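Local atomic coordinates of alpha-glucosidase (PDB entry 6PNR), a protein that probably hydrolyses alpha-linked sulfoquinovosides, the breakdown products of plant sulfolipid, as a retaining-type member of glycoside hydrolase family 31. Residues W237-L242 against D549-L554; P556-L561 against Y593-D598; G337-K342 against G358-T363. One frame throughout, in Å; residues are numbered along the deposited sequence.

Interaction 1 of 3, residues W237-L242 against D549-L554; sequences WVYNGL and DVYTML
Tyr239 and Thr552 mark the closest backbone approach, their CA atoms 5.9 Å apart, where the 3-10 turn of 237-240 lies against helix 549-554. No direct hydrogen bond joins the two segments. Gly241, just past the turn, has backbone angles (phi 141°, psi -150°) at which a side chain would press on the preceding carbonyl oxygen.

Tyr551 reaches farthest across. Its CG is anti to the backbone N (chi1 168°), which sends the ring out from the helix to the turn. There Val238 O meets the ring edge in plane, 3.6 Å from Tyr551 CE2. The Tyr239 side chain crosses that of Tyr551 at about a right angle, with Tyr239 CD1 3.8 Å from Tyr551 OH, while Val238 CG2 covers the centre of one face of the Tyr239 ring. The phenol OH is hydrogen-bonded to Pro518 O. A water links the segments through solvent: it donates to Gly241 O, with 2.9 Å between Gly241 O and the water oxygen, and gives a weak bond to the Tyr551 hydroxyl.

Thr552 divides its two branches between helix and turn. OG1 donates back to Asp549 O at 2.6 Å, sharing that carbonyl with Met553 N. This leaves CG2 anti to the carbonyl carbon, directed at the turn, where the methyl lies 3.5 Å from Tyr239 O and 3.8 Å from Asn240 O.

The last helix of the TIM-barrel region, 538-568, thus packs on the loop leading into 242-245, the first strand of the parallel barrel sheet, an arrangement consistent with closure of the barrel.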
loop_
_atom_site.group_PDB
_atom_site.type_symbol
_atom_site.label_atom_id
_atom_site.label_comp_id
_atom_site.label_asym_id
_atom_site.label_seq_id
_atom_site.Cartn_x
_atom_site.Cartn_y
_atom_site.Cartn_z
ATOM N N TRP A 237 11.063 21.007 -40.757
ATOM C CA TRP A 237 11.938 21.894 -39.993
ATOM C C TRP A 237 12.411 21.289 -38.672
ATOM O O TRP A 237 13.395 21.790 -38.113
ATOM C CB TRP A 237 11.264 23.249 -39.719
ATOM C CG TRP A 237 9.917 23.202 -39.040
ATOM C CD1 TRP A 237 8.697 23.291 -39.649
ATOM C CD2 TRP A 237 9.652 23.078 -37.631
ATOM N NE1 TRP A 237 7.697 23.236 -38.714
ATOM C CE2 TRP A 237 8.252 23.099 -37.470
ATOM C CE3 TRP A 237 10.460 22.953 -36.495
ATOM C CZ2 TRP A 237 7.640 22.997 -36.224
ATOM C CZ3 TRP A 237 9.851 22.853 -35.252
ATOM C CH2 TRP A 237 8.453 22.876 -35.127
ATOM N N VAL A 238 11.762 20.233 -38.155
ATOM C CA VAL A 238 12.234 19.696 -36.877
ATOM C C VAL A 238 13.648 19.145 -37.022
ATOM O O VAL A 238 14.428 19.158 -36.062
ATOM C CB VAL A 238 11.289 18.617 -36.282
ATOM C CG1 VAL A 238 9.835 19.066 -36.268
ATOM C CG2 VAL A 238 11.462 17.263 -36.963
ATOM N N TYR A 239 14.016 18.687 -38.216
ATOM C CA TYR A 239 15.326 18.080 -38.420
ATOM C C TYR A 239 16.446 19.102 -38.545
ATOM O O TYR A 239 17.603 18.698 -38.697
ATOM C CB TYR A 239 15.312 17.182 -39.676
ATOM C CG TYR A 239 14.219 16.131 -39.611
ATOM C CD1 TYR A 239 14.370 14.983 -38.837
ATOM C CD2 TYR A 239 13.020 16.316 -40.284
ATOM C CE1 TYR A 239 13.355 14.036 -38.749
ATOM C CE2 TYR A 239 11.999 15.370 -40.214
ATOM C CZ TYR A 239 12.172 14.235 -39.454
ATOM O OH TYR A 239 11.150 13.309 -39.400
ATOM N N ASN A 240 16.136 20.399 -38.508
ATOM C CA ASN A 240 17.166 21.436 -38.523
ATOM C C ASN A 240 18.014 21.463 -37.254
ATOM O O ASN A 240 19.020 22.173 -37.227
ATOM C CB ASN A 240 16.533 22.824 -38.724
ATOM C CG ASN A 240 15.907 22.998 -40.102
ATOM O OD1 ASN A 240 16.262 22.298 -41.040
ATOM N ND2 ASN A 240 14.990 23.958 -40.230
ATOM N N GLY A 241 17.643 20.732 -36.203
ATOM C CA GLY A 241 18.411 20.821 -34.977
ATOM C C GLY A 241 17.588 20.800 -33.700
ATOM O O GLY A 241 16.514 20.184 -33.629
ATOM N N LEU A 242 18.100 21.471 -32.675
ATOM C CA LEU A 242 17.554 21.349 -31.330
ATOM C C LEU A 242 16.356 22.273 -31.139
ATOM O O LEU A 242 16.312 23.377 -31.689
ATOM C CB LEU A 242 18.644 21.688 -30.308
ATOM C CG LEU A 242 18.410 21.516 -28.813
ATOM C CD1 LEU A 242 18.177 20.055 -28.486
ATOM C CD2 LEU A 242 19.651 22.060 -28.038
ATOM N N ASP A 549 24.488 18.065 -34.009
ATOM C CA ASP A 549 24.974 17.868 -35.373
ATOM C C ASP A 549 24.780 16.421 -35.812
ATOM O O ASP A 549 24.297 16.171 -36.919
ATOM C CB ASP A 549 26.443 18.285 -35.482
ATOM C CG ASP A 549 26.935 18.367 -36.932
ATOM O OD1 ASP A 549 26.102 18.501 -37.850
ATOM O OD2 ASP A 549 28.165 18.300 -37.146
ATOM N N VAL A 550 25.094 15.459 -34.937
ATOM C CA VAL A 550 24.831 14.056 -35.251
ATOM C C VAL A 550 23.360 13.849 -35.591
ATOM O O VAL A 550 23.022 13.161 -36.563
ATOM C CB VAL A 550 25.280 13.146 -34.092
ATOM C CG1 VAL A 550 24.771 11.730 -34.301
ATOM C CG2 VAL A 550 26.795 13.144 -33.980
ATOM N N TYR A 551 22.460 14.438 -34.796
ATOM C CA TYR A 551 21.032 14.332 -35.088
ATOM C C TYR A 551 20.717 14.836 -36.492
ATOM O O TYR A 551 19.993 14.172 -37.242
ATOM C CB TYR A 551 20.228 15.097 -34.029
ATOM C CG TYR A 551 18.762 15.309 -34.350
ATOM C CD1 TYR A 551 17.824 14.299 -34.148
ATOM C CD2 TYR A 551 18.312 16.536 -34.820
ATOM C CE1 TYR A 551 16.477 14.510 -34.417
ATOM C CE2 TYR A 551 16.982 16.753 -35.093
ATOM C CZ TYR A 551 16.069 15.740 -34.897
ATOM O OH TYR A 551 14.747 15.982 -35.173
ATOM N N THR A 552 21.275 15.984 -36.884
ATOM C CA THR A 552 21.007 16.469 -38.239
ATOM C C THR A 552 21.622 15.557 -39.299
ATOM O O THR A 552 21.036 15.371 -40.366
ATOM C CB THR A 552 21.502 17.904 -38.421
ATOM O OG1 THR A 552 22.931 17.953 -38.291
ATOM C CG2 THR A 552 20.843 18.826 -37.395
ATOM N N MET A 553 22.795 14.978 -39.029
ATOM C CA MET A 553 23.398 14.062 -39.996
ATOM C C MET A 553 22.560 12.797 -40.168
ATOM O O MET A 553 22.500 12.235 -41.272
ATOM C CB MET A 553 24.828 13.720 -39.562
ATOM C CG MET A 553 25.755 14.922 -39.588
ATOM S SD MET A 553 27.369 14.556 -38.875
ATOM C CE MET A 553 28.044 13.460 -40.136
ATOM N N LEU A 554 21.890 12.352 -39.101
ATOM C CA LEU A 554 21.029 11.177 -39.175
ATOM C C LEU A 554 19.722 11.456 -39.906
ATOM O O LEU A 554 19.065 10.505 -40.348
ATOM C CB LEU A 554 20.707 10.656 -37.763
ATOM C CG LEU A 554 21.809 9.980 -36.938
ATOM C CD1 LEU A 554 21.430 9.905 -35.467
ATOM C CD2 LEU A 554 22.087 8.578 -37.471
HETATM O O HOH W 1 14.482 18.183 -33.078
#

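Interaction 2 of 3, residues P556-L561 against Y593-D598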
loop_
_atom_site.group_PDB
_atom_site.type_symbol
_atom_site.label_atom_id
_atom_site.label_comp_id
_atom_site.label_asym_id
_atom_site.label_seq_id
_atom_site.Cartn_x
_atom_site.Cartn_y
_atom_site.Cartn_z
ATOM N N PRO A 556 18.414 12.208 -42.826
ATOM C CA PRO A 556 17.939 11.490 -44.016
ATOM C C PRO A 556 17.447 10.096 -43.691
ATOM O O PRO A 556 16.484 9.633 -44.305
ATOM C CB PRO A 556 19.172 11.463 -44.931
ATOM C CG PRO A 556 19.977 12.639 -44.517
ATOM C CD PRO A 556 19.762 12.781 -43.033
ATOM N N TYR A 557 18.073 9.421 -42.720
ATOM C CA TYR A 557 17.591 8.125 -42.255
ATOM C C TYR A 557 16.334 8.278 -41.401
ATOM O O TYR A 557 15.332 7.582 -41.618
ATOM C CB TYR A 557 18.710 7.419 -41.472
ATOM C CG TYR A 557 18.299 6.113 -40.822
ATOM C CD1 TYR A 557 17.881 5.028 -41.592
ATOM C CD2 TYR A 557 18.349 5.955 -39.433
ATOM C CE1 TYR A 557 17.508 3.815 -40.990
ATOM C CE2 TYR A 557 17.979 4.748 -38.825
ATOM C CZ TYR A 557 17.556 3.691 -39.604
ATOM O OH TYR A 557 17.189 2.506 -38.999
ATOM N N THR A 558 16.371 9.201 -40.434
ATOM C CA THR A 558 15.251 9.390 -39.513
ATOM C C THR A 558 13.977 9.769 -40.252
ATOM O O THR A 558 12.886 9.309 -39.899
ATOM C CB THR A 558 15.597 10.464 -38.487
ATOM O OG1 THR A 558 16.857 10.143 -37.883
ATOM C CG2 THR A 558 14.509 10.558 -37.423
ATOM N N LYS A 559 14.103 10.596 -41.294
ATOM C CA LYS A 559 12.944 10.958 -42.107
ATOM C C LYS A 559 12.295 9.730 -42.735
ATOM O O LYS A 559 11.065 9.650 -42.811
ATOM C CB LYS A 559 13.353 11.940 -43.204
ATOM C CG LYS A 559 13.364 13.404 -42.823
ATOM C CD LYS A 559 14.100 14.202 -43.917
ATOM C CE LYS A 559 14.152 15.679 -43.598
ATOM N NZ LYS A 559 15.086 16.398 -44.514
ATOM N N THR A 560 13.100 8.768 -43.219
ATOM C CA THR A 560 12.490 7.574 -43.799
ATOM C C THR A 560 11.761 6.757 -42.734
ATOM O O THR A 560 10.773 6.081 -43.047
ATOM C CB THR A 560 13.531 6.702 -44.525
ATOM O OG1 THR A 560 14.420 6.099 -43.582
ATOM C CG2 THR A 560 14.345 7.524 -45.529
ATOM N N LEU A 561 12.218 6.822 -41.476
ATOM C CA LEU A 561 11.528 6.114 -40.400
ATOM C C LEU A 561 10.211 6.788 -40.051
ATOM O O LEU A 561 9.195 6.112 -39.833
ATOM C CB LEU A 561 12.410 6.034 -39.153
ATOM C CG LEU A 561 13.811 5.447 -39.297
ATOM C CD1 LEU A 561 14.409 5.204 -37.931
ATOM C CD2 LEU A 561 13.793 4.148 -40.111
ATOM N N TYR A 593 16.611 -0.535 -27.964
ATOM C CA TYR A 593 15.607 -0.455 -29.018
ATOM C C TYR A 593 16.280 -0.417 -30.383
ATOM O O TYR A 593 17.427 0.017 -30.513
ATOM C CB TYR A 593 14.688 0.778 -28.856
ATOM C CG TYR A 593 15.371 2.137 -28.903
ATOM C CD1 TYR A 593 15.870 2.735 -27.741
ATOM C CD2 TYR A 593 15.484 2.841 -30.096
ATOM C CE1 TYR A 593 16.480 3.998 -27.782
ATOM C CE2 TYR A 593 16.094 4.089 -30.148
ATOM C CZ TYR A 593 16.587 4.667 -28.992
ATOM O OH TYR A 593 17.188 5.911 -29.059
ATOM N N LEU A 594 15.556 -0.899 -31.400
ATOM C CA LEU A 594 15.970 -0.704 -32.785
ATOM C C LEU A 594 15.470 0.661 -33.240
ATOM O O LEU A 594 14.274 0.952 -33.134
ATOM C CB LEU A 594 15.428 -1.817 -33.694
ATOM C CG LEU A 594 15.783 -3.245 -33.253
ATOM C CD1 LEU A 594 15.126 -4.333 -34.126
ATOM C CD2 LEU A 594 17.295 -3.419 -33.218
ATOM N N PHE A 595 16.391 1.511 -33.692
ATOM C CA PHE A 595 16.073 2.828 -34.239
ATOM C C PHE A 595 15.861 2.605 -35.730
ATOM O O PHE A 595 16.797 2.656 -36.527
ATOM C CB PHE A 595 17.203 3.809 -33.942
ATOM C CG PHE A 595 16.976 5.211 -34.452
ATOM C CD1 PHE A 595 15.797 5.891 -34.182
ATOM C CD2 PHE A 595 17.980 5.873 -35.141
ATOM C CE1 PHE A 595 15.607 7.195 -34.625
ATOM C CE2 PHE A 595 17.801 7.178 -35.585
ATOM C CZ PHE A 595 16.610 7.837 -35.324
ATOM N N GLY A 596 14.623 2.297 -36.101
ATOM C CA GLY A 596 14.365 1.725 -37.417
ATOM C C GLY A 596 14.908 0.303 -37.509
ATOM O O GLY A 596 15.276 -0.317 -36.521
ATOM N N ARG A 597 14.967 -0.210 -38.740
ATOM C CA ARG A 597 15.497 -1.557 -38.919
ATOM C C ARG A 597 17.018 -1.594 -38.900
ATOM O O ARG A 597 17.604 -2.659 -38.686
ATOM C CB ARG A 597 15.000 -2.170 -40.241
ATOM C CG ARG A 597 15.225 -3.692 -40.320
ATOM C CD ARG A 597 14.371 -4.355 -41.402
ATOM N NE ARG A 597 14.778 -3.936 -42.740
ATOM C CZ ARG A 597 15.753 -4.515 -43.436
ATOM N NH1 ARG A 597 16.416 -5.541 -42.919
ATOM N NH2 ARG A 597 16.065 -4.075 -44.652
ATOM N N ASP A 598 17.677 -0.468 -39.107
ATOM C CA ASP A 598 19.096 -0.509 -39.403
ATOM C C ASP A 598 19.992 -0.141 -38.229
ATOM O O ASP A 598 21.217 -0.145 -38.395
ATOM C CB ASP A 598 19.403 0.404 -40.590
ATOM C CG ASP A 598 18.851 -0.140 -41.904
ATOM O OD1 ASP A 598 18.108 -1.140 -41.873
ATOM O OD2 ASP A 598 19.164 0.437 -42.962
#
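Tyr557 and Leu561 project from a helix that meets strand 593-595 almost crosswise, the axes of the short segments being 11.5 Å apart at closest approach and 107° between their directions. Leu561 and Gly596 have the nearest CA atoms.

Tyr557 carries the polar part of the contact. With CG anti to the backbone N (chi1 175°), its ring extends to Phe595 and the residues after it, where the hydroxyl is gripped twice. Tyr557 OH donates a short bond of 2.5 Å to Phe595 O, in the carbonyl plane on a lone pair, and accepts from Asp598 N at 3.0 Å. These two bonds satisfy a buried phenol and fix it against residues 595-598. Asp598 CB packs 3.4 Å from Tyr557 OH, while its carboxylate turns to Ser652 and Arg649.

The contact joins the long helix 538-568 of the TIM-barrel region to the antiparallel sheet of the family 31 C-terminal domain, in which 593-595 pairs with 573-574 and 599-601.

Phe595 supplies the apolar half. The edge of Tyr557 points to its face in an offset edge-to-face pair, planes 79° apart and centroids 5.7 Å apart. Leu561 CD1 sits over a face of the Phe595 ring in a CH-pi contact, 4.1 Å from the centroid, and Thr558 OG1 comes in at the ring edge, 3.5 Å from Phe595 CZ. Leu561 CD1 also lies 3.4 Å from Gly596 N; a side chain on Gly596 would collide with Tyr557 OH and Leu561 CD2.

Interaction 3 of 3, residues G337-K342 against G358-T363; sequences GYFATK and GVVDLT. With SO4 (sulfate ion), chain F.
Phe339 and Val360 form a single beta bridge, their CA atoms 4.5 Å apart, flanked by two nearly straight backbone bonds: Asp361 N donates to Tyr338 O at 2.9 Å, and Ala340 N to Val359 O, also at 2.9 Å. Between them, CA-H...O contacts run from Phe339 CA to Val359 O and from Val360 CA to Tyr338 O.

With CG anti to its carbonyl carbon (chi1 -69°), the Phe339 ring reaches the other segment. Gly358 CA lies over its face in a CH-pi contact, 4.0 Å from the centroid, and Val360 CG2 touches Phe339 CE1 at 3.8 Å. A CB on Gly358 would run into Phe339 CD1. An alanine in place of Phe339 would probably leave a gap over Gly358 CA and strip Val360 CG2 of its contact on this side, with Trp370 and Phe371 remaining as neighbours of Val360.

The bridge is of the antiparallel, non-hydrogen-bonded kind, and joins the loop after helix 328-335 to the residue just past strand 356-359, the middle strand of a small antiparallel sheet in the TIM-barrel region. A water extends the junction, donating to Ala340 O and accepting from Val359 N.

Farther out, Gly337 follows the helix in a Schellman motif, directly before Tyr338. Asp361 OD1 accepts from Thr363 N, closing an Asx turn, and from Thr363 OG1 at 2.6 Å; both donors reach it from one face of the carboxylate. Asp361 OD2 is held by Tyr403 N. Tyr330 stacks on Phe339, and Tyr338 OH donates at 2.8 Å to O2 of a sulfate ion, probably from the crystallisation liquor, that Lys336 NZ also holds.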
loop_
_atom_site.group_PDB
_atom_site.type_symbol
_atom_site.label_atom_id
_atom_site.label_comp_id
_atom_site.label_asym_id
_atom_site.label_seq_id
_atom_site.Cartn_x
_atom_site.Cartn_y
_atom_site.Cartn_z
ATOM N N GLY A 337 -20.561 29.748 -20.084
ATOM C CA GLY A 337 -20.937 28.459 -19.520
ATOM C C GLY A 337 -20.211 27.275 -20.126
ATOM O O GLY A 337 -20.819 26.220 -20.329
ATOM N N TYR A 338 -18.914 27.414 -20.395
ATOM C CA TYR A 338 -18.150 26.394 -21.103
ATOM C C TYR A 338 -17.329 25.501 -20.181
ATOM O O TYR A 338 -16.486 24.744 -20.671
ATOM C CB TYR A 338 -17.233 27.052 -22.131
ATOM C CG TYR A 338 -17.952 27.598 -23.348
ATOM C CD1 TYR A 338 -19.289 27.288 -23.589
ATOM C CD2 TYR A 338 -17.289 28.410 -24.269
ATOM C CE1 TYR A 338 -19.949 27.782 -24.707
ATOM C CE2 TYR A 338 -17.940 28.904 -25.394
ATOM C CZ TYR A 338 -19.269 28.586 -25.602
ATOM O OH TYR A 338 -19.923 29.070 -26.705
ATOM N N PHE A 339 -17.554 25.557 -18.870
ATOM C CA PHE A 339 -16.820 24.742 -17.913
ATOM C C PHE A 339 -17.694 23.616 -17.378
ATOM O O PHE A 339 -18.912 23.764 -17.233
ATOM C CB PHE A 339 -16.312 25.588 -16.734
ATOM C CG PHE A 339 -15.217 26.562 -17.100
ATOM C CD1 PHE A 339 -14.031 26.118 -17.665
ATOM C CD2 PHE A 339 -15.361 27.920 -16.841
ATOM C CE1 PHE A 339 -13.010 27.021 -17.988
ATOM C CE2 PHE A 339 -14.359 28.819 -17.164
ATOM C CZ PHE A 339 -13.178 28.368 -17.737
ATOM N N ALA A 340 -17.057 22.492 -17.062
ATOM C CA ALA A 340 -17.731 21.446 -16.298
ATOM C C ALA A 340 -18.214 21.990 -14.954
ATOM O O ALA A 340 -17.562 22.830 -14.328
ATOM C CB ALA A 340 -16.791 20.266 -16.073
ATOM N N THR A 341 -19.357 21.482 -14.496
ATOM C CA THR A 341 -20.046 22.029 -13.334
ATOM C C THR A 341 -20.251 20.965 -12.268
ATOM O O THR A 341 -20.160 19.763 -12.529
ATOM C CB THR A 341 -21.411 22.616 -13.725
ATOM O OG1 THR A 341 -22.154 21.637 -14.466
ATOM C CG2 THR A 341 -21.229 23.851 -14.582
ATOM N N LYS A 342 -20.536 21.417 -11.052
ATOM C CA LYS A 342 -20.839 20.499 -9.970
ATOM C C LYS A 342 -22.339 20.206 -9.934
ATOM O O LYS A 342 -23.129 20.789 -10.677
ATOM C CB LYS A 342 -20.378 21.073 -8.630
ATOM C CG LYS A 342 -18.995 21.683 -8.650
ATOM C CD LYS A 342 -18.598 22.131 -7.267
ATOM C CE LYS A 342 -18.101 20.962 -6.430
ATOM N NZ LYS A 342 -16.600 20.922 -6.390
ATOM N N GLY A 358 -10.816 26.175 -14.092
ATOM C CA GLY A 358 -11.956 25.511 -14.678
ATOM C C GLY A 358 -11.523 24.478 -15.701
ATOM O O GLY A 358 -10.486 24.603 -16.345
ATOM N N VAL A 359 -12.332 23.433 -15.831
ATOM C CA VAL A 359 -12.137 22.392 -16.836
ATOM C C VAL A 359 -13.045 22.717 -18.011
ATOM O O VAL A 359 -14.273 22.643 -17.889
ATOM C CB VAL A 359 -12.448 21.004 -16.266
ATOM C CG1 VAL A 359 -12.338 19.927 -17.357
ATOM C CG2 VAL A 359 -11.538 20.711 -15.085
ATOM N N VAL A 360 -12.456 23.079 -19.151
ATOM C CA VAL A 360 -13.269 23.330 -20.334
ATOM C C VAL A 360 -13.974 22.033 -20.704
ATOM O O VAL A 360 -13.328 20.993 -20.885
ATOM C CB VAL A 360 -12.407 23.865 -21.480
ATOM C CG1 VAL A 360 -13.225 23.983 -22.767
ATOM C CG2 VAL A 360 -11.799 25.208 -21.096
ATOM N N ASP A 361 -15.308 22.079 -20.799
ATOM C CA ASP A 361 -16.088 20.862 -21.036
ATOM C C ASP A 361 -15.971 20.472 -22.505
ATOM O O ASP A 361 -16.788 20.845 -23.349
ATOM C CB ASP A 361 -17.542 21.045 -20.615
ATOM C CG ASP A 361 -18.337 19.749 -20.702
ATOM O OD1 ASP A 361 -17.787 18.741 -21.203
ATOM O OD2 ASP A 361 -19.504 19.727 -20.254
ATOM N N LEU A 362 -14.960 19.663 -22.806
ATOM C CA LEU A 362 -14.717 19.269 -24.185
ATOM C C LEU A 362 -15.834 18.404 -24.761
ATOM O O LEU A 362 -15.835 18.168 -25.968
ATOM C CB LEU A 362 -13.383 18.532 -24.282
ATOM C CG LEU A 362 -12.151 19.362 -23.914
ATOM C CD1 LEU A 362 -10.898 18.513 -24.029
ATOM C CD2 LEU A 362 -12.040 20.597 -24.794
ATOM N N THR A 363 -16.764 17.919 -23.939
ATOM C CA THR A 363 -17.902 17.158 -24.448
ATOM C C THR A 363 -19.043 18.053 -24.904
ATOM O O THR A 363 -19.966 17.571 -25.572
ATOM C CB THR A 363 -18.431 16.185 -23.391
ATOM O OG1 THR A 363 -19.152 16.907 -22.384
ATOM C CG2 THR A 363 -17.287 15.433 -22.740
HETATM S S SO4 F . -18.450 31.550 -29.225
HETATM O O1 SO4 F . -17.846 30.268 -29.583
HETATM O O2 SO4 F . -19.164 31.420 -27.956
HETATM O O3 SO4 F . -17.400 32.561 -29.088
HETATM O O4 SO4 F . -19.393 31.962 -30.266
HETATM O O HOH W 2 -14.791 23.264 -14.466
#

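In the fold
Interactions 1 and 2 are neighbours on helix 538-568, their centres 14 Å apart, and they touch directly: Tyr239 CE2 lies 3.5 Å from Lys559 CG. One helix thus packs against the loop leading into the first barrel strand and, farther along, against the C-terminal sheet, so it touches both the TIM-barrel and the C-terminal domain. Interaction 3 is remote, its centre about 41 Å and 42 Å from those of interactions 1 and 2. In sequence, both its segments fall between the two segments of interaction 1, and interaction 2 follows last. Interaction 3 lies across the chain's centre from interaction 2, with the Val359 side chain about 14 Å from the bound aza-sugar inhibitor.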